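Long-range contact in GDSL-like Lipase (Parabacteroides distasonis, PDB 3P94), which probably hydrolyses ester bonds as a serine hydrolase of the SGNH (GDSL-like) clan, perhaps with lysophospholipase activity: residues N30-G35 with V79-I84. Numbering follows the deposited sequence. Where two conformers were deposited one is given.
Sequences NSITDG and VILAGI
The carboxamide of N30 has I84 on one face and L81 and A82 on the other. CG2 of I84 comes within 3.6 Å of ND2 from the first side, the two side chains crossing at about a right angle, while L81 O stands 3.8 Å from ND2 over the second. Two waters lie close to the amide plane and take both N-H bonds of ND2: one, at 2.8 Å from ND2, also accepts from I84 N, and the other accepts from G83 N. No direct hydrogen bond joins 30-35 to 79-84, so water is the mortar. A third water, on the L81 side of the amide, donates to N30 OD1 and L81 O and accepts from N30 N and T33 OG1 (2.6 Å from the water). With chi1 at 51°, CG sits between the backbone N and the carbonyl carbon, and OD1 folds back to accept from I32 N at 3.0 Å, an N-cap with an N-H...O angle of 157°. One buried side chain thus illustrates how a cap can also wire a helix start to a strand end. An alanine here would probably leave I32 N without its cap and three bridging waters short of a partner. Beside the water-bridged amide, I32 CG2 meets L81 CD2 at 3.7 Å, these side chains too crossing at about a right angle. S31, whose OG bonds to H182, is the likely nucleophile of a Ser-His-Asp triad with D179, and N30 precedes it directly. The contact joins the short helix 31-34, following strand 23-29, to the C-terminal end of the adjacent parallel strand 75-81 in the flavodoxin-like sheet; M62 of helix 59-71 touches N30 and A82, and M191 of helix 185-202 covers I32 and L81.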
loop_
_atom_site.group_PDB
_atom_site.type_symbol
_atom_site.label_atom_id
_atom_site.label_comp_id
_atom_site.label_asym_id
_atom_site.label_seq_id
_atom_site.Cartn_x
_atom_site.Cartn_y
_atom_site.Cartn_z
ATOM N N ASN A 30 -1.414 -3.854 -2.038
ATOM C CA ASN A 30 -2.510 -4.766 -2.329
ATOM C C ASN A 30 -3.026 -4.569 -3.768
ATOM O O ASN A 30 -2.230 -4.276 -4.667
ATOM C CB ASN A 30 -3.617 -4.542 -1.294
ATOM C CG ASN A 30 -4.051 -3.094 -1.112
ATOM O OD1 ASN A 30 -4.192 -2.305 -2.070
ATOM N ND2 ASN A 30 -4.296 -2.725 0.127
ATOM N N SER A 31 -4.355 -4.736 -3.973
ATOM C CA SER A 31 -5.018 -4.610 -5.277
ATOM C C SER A 31 -4.916 -3.186 -5.857
ATOM O O SER A 31 -4.912 -3.021 -7.081
ATOM C CB SER A 31 -6.481 -5.038 -5.177
ATOM O OG SER A 31 -7.095 -4.541 -3.998
ATOM N N ILE A 32 -4.820 -2.167 -4.998
ATOM C CA ILE A 32 -4.682 -0.775 -5.472
ATOM C C ILE A 32 -3.301 -0.604 -6.140
ATOM O O ILE A 32 -3.218 -0.024 -7.221
ATOM C CB ILE A 32 -4.955 0.258 -4.353
ATOM C CG1 ILE A 32 -6.442 0.132 -3.910
ATOM C CG2 ILE A 32 -4.652 1.678 -4.838
ATOM C CD1 ILE A 32 -6.804 0.831 -2.622
ATOM N N THR A 33 -2.243 -1.154 -5.538
ATOM C CA THR A 33 -0.907 -1.105 -6.131
ATOM C C THR A 33 -0.878 -2.057 -7.349
ATOM O O THR A 33 -0.354 -1.691 -8.396
ATOM C CB THR A 33 0.179 -1.436 -5.076
ATOM O OG1 THR A 33 0.063 -0.518 -3.983
ATOM C CG2 THR A 33 1.591 -1.345 -5.643
ATOM N N ASP A 34 -1.473 -3.258 -7.215
ATOM C CA ASP A 34 -1.521 -4.259 -8.304
ATOM C C ASP A 34 -2.334 -3.766 -9.547
ATOM O O ASP A 34 -2.061 -4.186 -10.670
ATOM C CB ASP A 34 -2.087 -5.602 -7.800
ATOM C CG ASP A 34 -1.591 -6.842 -8.537
ATOM O OD1 ASP A 34 -0.779 -6.697 -9.481
ATOM O OD2 ASP A 34 -1.971 -7.958 -8.136
ATOM N N GLY A 35 -3.289 -2.863 -9.337
ATOM C CA GLY A 35 -4.111 -2.316 -10.411
ATOM C C GLY A 35 -3.498 -1.136 -11.140
ATOM O O GLY A 35 -4.037 -0.674 -12.152
ATOM N N VAL A 79 7.397 2.403 -0.457
ATOM C CA VAL A 79 6.123 3.113 -0.424
ATOM C C VAL A 79 5.107 2.070 -0.011
ATOM O O VAL A 79 4.934 1.080 -0.728
ATOM C CB VAL A 79 5.807 3.803 -1.780
ATOM C CG1 VAL A 79 4.385 4.356 -1.808
ATOM C CG2 VAL A 79 6.802 4.916 -2.061
ATOM N N ILE A 80 4.489 2.245 1.179
ATOM C CA ILE A 80 3.537 1.253 1.667
ATOM C C ILE A 80 2.104 1.797 1.628
ATOM O O ILE A 80 1.806 2.802 2.260
ATOM C CB ILE A 80 3.904 0.741 3.103
ATOM C CG1 ILE A 80 5.338 0.152 3.155
ATOM C CG2 ILE A 80 2.850 -0.276 3.625
ATOM C CD1 ILE A 80 5.921 -0.053 4.595
ATOM N N LEU A 81 1.225 1.089 0.916
ATOM C CA LEU A 81 -0.199 1.369 0.863
ATOM C C LEU A 81 -0.897 0.054 1.175
ATOM O O LEU A 81 -0.956 -0.831 0.330
ATOM C CB LEU A 81 -0.640 1.981 -0.481
ATOM C CG LEU A 81 -2.170 2.181 -0.670
ATOM C CD1 LEU A 81 -2.753 3.126 0.381
ATOM C CD2 LEU A 81 -2.458 2.713 -2.056
ATOM N N ALA A 82 -1.352 -0.092 2.426
ATOM C CA ALA A 82 -1.920 -1.347 2.912
ATOM C C ALA A 82 -2.892 -1.142 4.069
ATOM O O ALA A 82 -2.809 -0.147 4.780
ATOM C CB ALA A 82 -0.782 -2.254 3.375
ATOM N N GLY A 83 -3.778 -2.115 4.256
ATOM C CA GLY A 83 -4.744 -2.104 5.346
ATOM C C GLY A 83 -6.197 -2.256 4.949
ATOM O O GLY A 83 -6.996 -2.715 5.772
ATOM N N ILE A 84 -6.570 -1.865 3.706
ATOM C CA ILE A 84 -7.971 -1.951 3.286
ATOM C C ILE A 84 -8.476 -3.409 3.266
ATOM O O ILE A 84 -9.619 -3.649 3.660
ATOM C CB ILE A 84 -8.278 -1.208 1.946
ATOM C CG1 ILE A 84 -9.789 -0.951 1.783
ATOM C CG2 ILE A 84 -7.747 -1.951 0.712
ATOM C CD1 ILE A 84 -10.446 -0.073 2.833
HETATM O O HOH W 1 -4.910 -0.415 1.520
HETATM O O HOH W 2 -4.594 -4.326 2.303
HETATM O O HOH W 3 -1.921 -0.953 -2.319
#